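PDB 1ZSO: uncharacterized protein from Plasmodium falciparum, which is of unknown function but belongs to the UPF0587 (CXXC motif-containing) family, whose members are thought to bind zinc. Local coordinates for residues B[35-40]-B[46-51]; B[123-128]-B[134-139]. All blocks are in the same frame, centred on the assembly; numbering follows the deposited sequence.

Interaction 1. Residues B[35-40]-B[46-51]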
loop_
_atom_site.group_PDB
_atom_site.type_symbol
_atom_site.label_atom_id
_atom_site.label_comp_id
_atom_site.label_asym_id
_atom_site.label_seq_id
_atom_site.Cartn_x
_atom_site.Cartn_y
_atom_site.Cartn_z
ATOM N N ILE B 35 4.160 0.389 10.577
ATOM C CA ILE B 35 2.901 -0.336 10.838
ATOM C C ILE B 35 2.001 0.548 11.712
ATOM O O ILE B 35 2.410 1.128 12.739
ATOM C CB ILE B 35 3.175 -1.689 11.477
ATOM C CG1 ILE B 35 4.184 -2.462 10.618
ATOM C CG2 ILE B 35 1.887 -2.517 11.612
ATOM C CD1 ILE B 35 4.771 -3.640 11.280
ATOM N N PHE B 36 0.779 0.728 11.279
ATOM C CA PHE B 36 -0.129 1.619 12.007
ATOM C C PHE B 36 -1.507 1.065 11.923
ATOM O O PHE B 36 -1.854 0.357 10.959
ATOM C CB PHE B 36 -0.143 3.014 11.381
ATOM C CG PHE B 36 1.118 3.805 11.626
ATOM C CD1 PHE B 36 1.323 4.419 12.833
ATOM C CD2 PHE B 36 2.075 3.935 10.638
ATOM C CE1 PHE B 36 2.502 5.146 13.079
ATOM C CE2 PHE B 36 3.237 4.647 10.863
ATOM C CZ PHE B 36 3.447 5.261 12.088
ATOM N N ASN B 37 -2.290 1.387 12.944
ATOM C CA ASN B 37 -3.701 1.462 12.766
ATOM C C ASN B 37 -4.091 2.910 12.455
ATOM O O ASN B 37 -3.691 3.855 13.142
ATOM C CB ASN B 37 -4.455 1.028 14.002
ATOM C CG ASN B 37 -4.252 -0.420 14.375
ATOM O OD1 ASN B 37 -3.893 -1.285 13.576
ATOM N ND2 ASN B 37 -4.551 -0.699 15.636
ATOM N N ILE B 38 -4.899 3.064 11.412
ATOM C CA ILE B 38 -5.375 4.373 10.974
ATOM C C ILE B 38 -6.895 4.522 10.964
ATOM O O ILE B 38 -7.654 3.547 11.076
ATOM C CB ILE B 38 -4.847 4.685 9.579
ATOM C CG1 ILE B 38 -5.457 3.701 8.575
ATOM C CG2 ILE B 38 -3.276 4.640 9.616
ATOM C CD1 ILE B 38 -5.378 4.142 7.102
ATOM N N ARG B 39 -7.309 5.772 10.821
ATOM C CA ARG B 39 -8.714 6.139 10.685
ATOM C C ARG B 39 -8.884 7.237 9.629
ATOM O O ARG B 39 -8.004 8.087 9.398
ATOM C CB ARG B 39 -9.265 6.620 12.022
ATOM C CG ARG B 39 -10.801 6.734 12.081
ATOM C CD ARG B 39 -11.134 7.700 13.171
ATOM N NE ARG B 39 -12.511 8.170 13.141
ATOM C CZ ARG B 39 -13.470 7.691 13.928
ATOM N NH1 ARG B 39 -13.200 6.694 14.776
ATOM N NH2 ARG B 39 -14.712 8.193 13.844
ATOM N N ASP B 40 -10.023 7.190 8.975
ATOM C CA ASP B 40 -10.423 8.240 8.066
ATOM C C ASP B 40 -10.647 9.525 8.876
ATOM O O ASP B 40 -11.350 9.534 9.888
ATOM C CB ASP B 40 -11.677 7.770 7.346
ATOM C CG ASP B 40 -12.148 8.709 6.284
ATOM O OD1 ASP B 40 -11.571 9.824 6.138
ATOM O OD2 ASP B 40 -13.158 8.332 5.621
ATOM N N THR B 46 -11.927 2.811 9.561
ATOM C CA THR B 46 -10.609 2.528 10.126
ATOM C C THR B 46 -9.957 1.435 9.291
ATOM O O THR B 46 -10.628 0.699 8.589
ATOM C CB THR B 46 -10.717 2.046 11.580
ATOM O OG1 THR B 46 -11.514 0.853 11.637
ATOM C CG2 THR B 46 -11.375 3.054 12.419
ATOM N N ARG B 47 -8.636 1.345 9.365
ATOM C CA ARG B 47 -7.892 0.274 8.722
ATOM C C ARG B 47 -6.754 -0.137 9.672
ATOM O O ARG B 47 -5.977 0.718 10.091
ATOM C CB ARG B 47 -7.381 0.800 7.392
ATOM C CG ARG B 47 -6.712 -0.189 6.504
ATOM C CD ARG B 47 -7.732 -0.999 5.672
ATOM N NE ARG B 47 -7.063 -1.522 4.480
ATOM C CZ ARG B 47 -7.357 -2.674 3.891
ATOM N NH1 ARG B 47 -8.309 -3.475 4.390
ATOM N NH2 ARG B 47 -6.663 -3.038 2.815
ATOM N N ASP B 48 -6.703 -1.412 10.058
ATOM C CA ASP B 48 -5.660 -1.910 10.958
ATOM C C ASP B 48 -4.457 -2.419 10.199
ATOM O O ASP B 48 -4.594 -2.986 9.118
ATOM C CB ASP B 48 -6.147 -3.089 11.800
ATOM C CG ASP B 48 -7.174 -2.688 12.841
ATOM O OD1 ASP B 48 -7.445 -1.470 12.963
ATOM O OD2 ASP B 48 -7.726 -3.612 13.510
ATOM N N ASN B 49 -3.285 -2.231 10.790
ATOM C CA ASN B 49 -2.077 -2.914 10.325
ATOM C C ASN B 49 -1.756 -2.565 8.887
ATOM O O ASN B 49 -1.573 -3.459 8.048
ATOM C CB ASN B 49 -2.277 -4.427 10.442
ATOM C CG ASN B 49 -0.969 -5.229 10.186
ATOM O OD1 ASN B 49 0.100 -4.917 10.731
ATOM N ND2 ASN B 49 -1.071 -6.276 9.362
ATOM N N ILE B 50 -1.746 -1.273 8.570
ATOM C CA ILE B 50 -1.257 -0.890 7.292
ATOM C C ILE B 50 0.226 -0.970 7.432
ATOM O O ILE B 50 0.776 -0.801 8.551
ATOM C CB ILE B 50 -1.662 0.520 6.851
ATOM C CG1 ILE B 50 -1.071 1.588 7.780
ATOM C CG2 ILE B 50 -3.147 0.619 6.777
ATOM C CD1 ILE B 50 -0.964 2.879 7.149
ATOM N N GLN B 51 0.877 -1.228 6.309
ATOM C CA GLN B 51 2.327 -1.396 6.299
ATOM C C GLN B 51 2.969 -0.585 5.155
ATOM O O GLN B 51 2.511 -0.564 3.993
ATOM C CB GLN B 51 2.708 -2.882 6.172
ATOM C CG GLN B 51 1.990 -3.854 7.093
ATOM C CD GLN B 51 2.328 -5.290 6.772
ATOM O OE1 GLN B 51 2.713 -5.595 5.666
ATOM N NE2 GLN B 51 2.209 -6.174 7.748
HETATM O O HOH W 1 -7.535 1.692 13.247
#

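Interaction 2. Residues B[123-128]-B[134-139]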
loop_
_atom_site.group_PDB
_atom_site.type_symbol
_atom_site.label_atom_id
_atom_site.label_comp_id
_atom_site.label_asym_id
_atom_site.label_seq_id
_atom_site.Cartn_x
_atom_site.Cartn_y
_atom_site.Cartn_z
ATOM N N PHE B 123 14.619 -3.162 13.675
ATOM C CA PHE B 123 15.462 -2.116 14.271
ATOM C C PHE B 123 16.902 -2.569 14.236
ATOM O O PHE B 123 17.186 -3.731 14.032
ATOM C CB PHE B 123 15.061 -1.786 15.703
ATOM C CG PHE B 123 13.760 -1.070 15.813
ATOM C CD1 PHE B 123 13.704 0.295 15.654
ATOM C CD2 PHE B 123 12.583 -1.764 16.074
ATOM C CE1 PHE B 123 12.512 0.970 15.745
ATOM C CE2 PHE B 123 11.393 -1.102 16.188
ATOM C CZ PHE B 123 11.357 0.285 16.032
ATOM N N ILE B 124 17.800 -1.609 14.390
ATOM C CA ILE B 124 19.224 -1.829 14.394
ATOM C C ILE B 124 19.681 -1.208 15.708
ATOM O O ILE B 124 19.179 -0.160 16.132
ATOM C CB ILE B 124 19.935 -1.182 13.175
ATOM C CG1 ILE B 124 19.222 -1.595 11.874
ATOM C CG2 ILE B 124 21.461 -1.563 13.122
ATOM C CD1 ILE B 124 19.772 -0.941 10.603
ATOM N N VAL B 125 20.587 -1.908 16.382
ATOM C CA VAL B 125 21.198 -1.386 17.581
ATOM C C VAL B 125 22.721 -1.437 17.454
ATOM O O VAL B 125 23.288 -2.427 16.991
ATOM C CB VAL B 125 20.768 -2.180 18.793
ATOM C CG1 VAL B 125 21.707 -1.909 19.932
ATOM C CG2 VAL B 125 19.326 -1.839 19.146
ATOM N N GLU B 126 23.363 -0.348 17.856
ATOM C CA GLU B 126 24.806 -0.335 18.086
ATOM C C GLU B 126 24.981 -0.300 19.592
ATOM O O GLU B 126 24.277 0.450 20.248
ATOM C CB GLU B 126 25.470 0.896 17.464
ATOM C CG GLU B 126 27.018 0.846 17.569
ATOM C CD GLU B 126 27.700 1.969 16.839
ATOM O OE1 GLU B 126 26.997 2.928 16.451
ATOM O OE2 GLU B 126 28.944 1.891 16.644
ATOM N N ASP B 127 25.890 -1.113 20.140
ATOM C CA ASP B 127 26.186 -1.041 21.576
ATOM C C ASP B 127 27.397 -0.150 21.815
ATOM O O ASP B 127 28.003 0.304 20.860
ATOM C CB ASP B 127 26.358 -2.434 22.210
ATOM C CG ASP B 127 27.610 -3.185 21.721
ATOM O OD1 ASP B 127 28.629 -2.583 21.331
ATOM O OD2 ASP B 127 27.571 -4.421 21.761
ATOM N N THR B 128 27.724 0.103 23.082
ATOM C CA THR B 128 28.735 1.084 23.429
ATOM C C THR B 128 30.145 0.651 22.984
ATOM O O THR B 128 31.049 1.491 22.853
ATOM C CB THR B 128 28.740 1.416 24.952
ATOM O OG1 THR B 128 28.812 0.206 25.717
ATOM C CG2 THR B 128 27.486 2.235 25.344
ATOM N N TYR B 134 21.207 -6.618 14.307
ATOM C CA TYR B 134 20.169 -6.494 13.310
ATOM C C TYR B 134 18.905 -7.259 13.695
ATOM O O TYR B 134 18.881 -8.049 14.672
ATOM C CB TYR B 134 20.699 -6.979 11.969
ATOM C CG TYR B 134 21.802 -6.068 11.479
ATOM C CD1 TYR B 134 21.498 -4.937 10.724
ATOM C CD2 TYR B 134 23.134 -6.291 11.827
ATOM C CE1 TYR B 134 22.495 -4.077 10.309
ATOM C CE2 TYR B 134 24.120 -5.430 11.425
ATOM C CZ TYR B 134 23.791 -4.325 10.675
ATOM O OH TYR B 134 24.753 -3.443 10.247
ATOM N N ASP B 135 17.848 -7.011 12.928
ATOM C CA ASP B 135 16.603 -7.715 13.156
ATOM C C ASP B 135 16.251 -7.615 14.643
ATOM O O ASP B 135 15.817 -8.586 15.253
ATOM C CB ASP B 135 16.769 -9.180 12.739
ATOM C CG ASP B 135 16.903 -9.355 11.217
ATOM O OD1 ASP B 135 15.903 -9.072 10.503
ATOM O OD2 ASP B 135 17.990 -9.797 10.744
ATOM N N VAL B 136 16.486 -6.444 15.220
ATOM C CA VAL B 136 16.166 -6.189 16.626
ATOM C C VAL B 136 14.659 -6.066 16.743
ATOM O O VAL B 136 14.027 -5.244 16.076
ATOM C CB VAL B 136 16.885 -4.938 17.159
ATOM C CG1 VAL B 136 16.383 -4.552 18.528
ATOM C CG2 VAL B 136 18.401 -5.172 17.185
ATOM N N ASN B 137 14.083 -6.963 17.532
ATOM C CA ASN B 137 12.635 -7.085 17.631
ATOM C C ASN B 137 12.121 -6.308 18.809
ATOM O O ASN B 137 12.451 -6.622 19.941
ATOM C CB ASN B 137 12.201 -8.539 17.791
ATOM C CG ASN B 137 10.696 -8.666 17.996
ATOM O OD1 ASN B 137 9.951 -7.702 17.744
ATOM N ND2 ASN B 137 10.230 -9.862 18.435
ATOM N N LEU B 138 11.308 -5.297 18.536
ATOM C CA LEU B 138 10.755 -4.494 19.612
ATOM C C LEU B 138 9.233 -4.510 19.559
ATOM O O LEU B 138 8.589 -3.727 20.231
ATOM C CB LEU B 138 11.335 -3.066 19.610
ATOM C CG LEU B 138 12.815 -2.946 19.989
ATOM C CD1 LEU B 138 13.373 -1.529 19.780
ATOM C CD2 LEU B 138 13.069 -3.324 21.414
ATOM N N SER B 139 8.658 -5.434 18.805
ATOM C CA SER B 139 7.226 -5.560 18.822
ATOM C C SER B 139 6.725 -5.896 20.223
ATOM O O SER B 139 5.609 -5.519 20.564
ATOM C CB SER B 139 6.707 -6.584 17.797
ATOM O OG SER B 139 6.956 -7.908 18.197
#

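Interaction 1. Residues B[35-40]-B[46-51]
A beta hairpin with a G1 beta bulge pairs residues 35-40 with 46-51. The bulge places N49 and I50 of one strand against F36 of the other. N49 takes a left-handed backbone conformation, as the first residue of such a bulge does. I50 is gripped by F36 twice: F36 N donates to I50 O (3.1 Å), and I50 N donates to F36 O (2.9 Å). Beyond the bulge, I38 and R47 form a second hydrogen-bonded pair. I38 N reaches R47 O almost straight, at 2.9 Å with 172° at the hydrogen. R47 N donates back to I38 O (3.0 Å).

N37 pins the bulge from its side chain. With CG anti to the carbonyl carbon (chi1 -64°), its amide is brought up to the backbone of N49. N37 OD1 accepts from N49 N (3.0 Å), in the carbonyl plane. The N37 amide also stacks on the D48 carboxylate, the planes 29° apart. A water donates to both I38 O and D48 OD1.

On the face of F36, I38 and I50, the two isoleucines cross at about a right angle, I38 CG2 to I50 CD1 3.8 Å. I38 CG1 lies alongside R47 CB. R47 NH1 hydrogen-bonds D48 O of the second subunit. Strand 34-40 is the middle strand of its sheet, with 112-117 along its other edge. F69 of strand 69-71 packs on I38 and I50.

Interaction 2. Residues B[123-128]-B[134-139]
F123 packs against V136 and L138, and V136 also touches V125, at one end of the beta hairpin formed by strands 123-127 and 132-136. The F123 ring lies at the centre of the cluster. L138 CD1 sits over one face of it, offset toward the rim, in a CH-pi contact 4.1 Å from the F123 ring centroid. L138 CB also approaches F123 CE2 (3.9 Å). The two side chains cross at about a right angle. V136 lies on the same side of the hairpin as F123, its CB 3.9 Å from F123 CB. With chi1 171°, V136 CG1 is anti to the backbone N, while CG2 takes the place beside it. V136 CG2 meets V125 CG2 at 4.0 Å. Strand 23-27 adds L26 to this cluster, and W143 of strand 143-147 touches V125, V136 and L138.

I124 and Y134 meet apart from this group. I124 CG2 approaches the Y134 ring obliquely at CE1 (3.9 Å).

The backbone bonds form one antiparallel hydrogen-bonded pair. F123 N donates to V136 O. That oxygen also lies at the edge of the F123 ring, near its plane. V136 N donates back to F123 O (3.0 Å). Before V136 the chain turns a corner at D135, which has a left-handed backbone (phi 50°, psi 40°).

At the polar edge the chain leaves the hairpin through an Asx turn. N137 OD1 accepts two bonds from S139: one from the backbone N at 2.8 Å, and one from the hydroxyl OG at 3.0 Å, which arrives in the carbonyl plane on a lone pair.

In the fold
From the N terminus, the chain first reaches interaction 1, where residues 46-51 turn back on 35-40 and close a short loop. It then passes through several further strands, ending with 102-110 and 112-117, before interaction 2, where 134-139 returns to 123-128 and closes another. The two loops follow in series; they neither nest nor cross. Interaction 1 belongs to a three-stranded antiparallel sheet and interaction 2 to a four-stranded one. Strand 112-117 joins the first sheet, and the chain reaches 123-127 soon after it. The contact centres lie 24 Å apart on opposite sides of the chain's centre. Both contacts also touch the second subunit.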